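Sister chromatid cohesion protein (Chaetomium thermophilum, PDB 5T8V) probably loads cohesin onto chromatin as the loader subunit Scc2, whose helical, HEAT-repeat C-terminal part forms this chain. Local coordinates at residues Glu501-Val504 against Gly508-Arg511. Sequence-based numbering, arbitrary orientation.
Sequences EHMV and GPYR
The short turn between helices 500-503 and 509-520 of this largely helical HEAT-repeat protein brings Met-503, at the end of the first helix, against Pro-509 and Tyr-510, which open the second. The junction is a worked example of consecutive helices packing end to start through a backbone carbonyl and the first side chains of the second helix. No hydrogen bond links the two segments; the contact is packing, with Pro-509 and the Tyr-510 ring placed around Met-503 O. That oxygen, Met-503 O, lies 3.3 Å from CD of Pro-509, and Tyr-510 CD2 also approaches Met-503 O to 3.3 Å. The oxygen sits at the edge of the tyrosine ring, in its plane, so a ring C-H rather than the pi face meets it. With CG anti to the carbonyl carbon (chi1 -78°), Tyr-510 carries its ring back toward the end of the first helix. Pro-509 CD also lies 3.9 Å from His-502 O. Met-503 SD and Pro-509 CG make a looser apolar contact at 4.5 Å. Gly-508 takes the N-cap position before Pro-509. Around this buried junction, Leu-489 of helix 481-494 packs on Met-503 and Pro-509. From helix 527-550, Trp-540 stacks on Tyr-510 and hydrogen-bonds through NE1 to Val-504 O.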
loop_
_atom_site.group_PDB
_atom_site.type_symbol
_atom_site.label_atom_id
_atom_site.label_comp_id
_atom_site.label_asym_id
_atom_site.label_seq_id
_atom_site.Cartn_x
_atom_site.Cartn_y
_atom_site.Cartn_z
ATOM N N GLU A 501 -7.205 -29.792 25.185
ATOM C CA GLU A 501 -6.983 -31.034 25.914
ATOM C C GLU A 501 -5.877 -31.887 25.308
ATOM O O GLU A 501 -5.193 -32.609 26.042
ATOM C CB GLU A 501 -8.287 -31.841 25.986
ATOM C CG GLU A 501 -9.028 -32.020 24.653
ATOM C CD GLU A 501 -10.467 -32.458 24.840
ATOM O OE1 GLU A 501 -10.816 -32.909 25.954
ATOM O OE2 GLU A 501 -11.254 -32.344 23.873
ATOM N N HIS A 502 -5.679 -31.824 23.990
ATOM C CA HIS A 502 -4.554 -32.516 23.373
ATOM C C HIS A 502 -3.243 -31.765 23.557
ATOM O O HIS A 502 -2.176 -32.388 23.516
ATOM C CB HIS A 502 -4.817 -32.731 21.881
ATOM C CG HIS A 502 -5.905 -33.722 21.594
ATOM N ND1 HIS A 502 -7.239 -33.449 21.813
ATOM C CD2 HIS A 502 -5.854 -34.983 21.105
ATOM C CE1 HIS A 502 -7.963 -34.499 21.471
ATOM N NE2 HIS A 502 -7.147 -35.444 21.037
ATOM N N MET A 503 -3.301 -30.447 23.763
ATOM C CA MET A 503 -2.088 -29.662 23.962
ATOM C C MET A 503 -1.444 -29.973 25.305
ATOM O O MET A 503 -0.221 -30.136 25.391
ATOM C CB MET A 503 -2.412 -28.171 23.871
ATOM C CG MET A 503 -2.932 -27.724 22.517
ATOM S SD MET A 503 -1.641 -27.637 21.265
ATOM C CE MET A 503 -0.645 -26.297 21.891
ATOM N N VAL A 504 -2.249 -30.055 26.363
ATOM C CA VAL A 504 -1.740 -30.279 27.711
ATOM C C VAL A 504 -1.657 -31.774 27.988
ATOM O O VAL A 504 -1.477 -32.192 29.138
ATOM C CB VAL A 504 -2.620 -29.571 28.758
ATOM C CG1 VAL A 504 -2.678 -28.075 28.476
ATOM C CG2 VAL A 504 -4.025 -30.170 28.781
ATOM N N GLY A 508 2.006 -35.110 25.061
ATOM C CA GLY A 508 1.864 -34.144 24.001
ATOM C C GLY A 508 3.065 -33.228 23.858
ATOM O O GLY A 508 4.191 -33.578 24.229
ATOM N N PRO A 509 2.842 -32.024 23.315
ATOM C CA PRO A 509 3.987 -31.148 23.009
ATOM C C PRO A 509 4.742 -30.669 24.236
ATOM O O PRO A 509 5.976 -30.606 24.202
ATOM C CB PRO A 509 3.338 -29.985 22.243
ATOM C CG PRO A 509 1.910 -29.997 22.665
ATOM C CD PRO A 509 1.563 -31.431 22.889
ATOM N N TYR A 510 4.046 -30.310 25.317
ATOM C CA TYR A 510 4.744 -29.888 26.528
ATOM C C TYR A 510 5.700 -30.973 27.009
ATOM O O TYR A 510 6.873 -30.704 27.302
ATOM C CB TYR A 510 3.734 -29.542 27.621
ATOM C CG TYR A 510 3.089 -28.187 27.451
ATOM C CD1 TYR A 510 3.706 -27.042 27.933
ATOM C CD2 TYR A 510 1.866 -28.052 26.809
ATOM C CE1 TYR A 510 3.124 -25.802 27.779
ATOM C CE2 TYR A 510 1.276 -26.813 26.652
ATOM C CZ TYR A 510 1.910 -25.694 27.139
ATOM O OH TYR A 510 1.329 -24.461 26.985
ATOM N N ARG A 511 5.213 -32.213 27.087
ATOM C CA ARG A 511 6.060 -33.331 27.482
ATOM C C ARG A 511 7.301 -33.422 26.603
ATOM O O ARG A 511 8.421 -33.549 27.106
ATOM C CB ARG A 511 5.262 -34.632 27.407
ATOM C CG ARG A 511 6.003 -35.853 27.934
ATOM C CD ARG A 511 5.939 -35.948 29.448
ATOM N NE ARG A 511 5.570 -37.298 29.864
ATOM C CZ ARG A 511 6.434 -38.266 30.149
ATOM N NH1 ARG A 511 7.741 -38.047 30.080
ATOM N NH2 ARG A 511 5.988 -39.461 30.508
#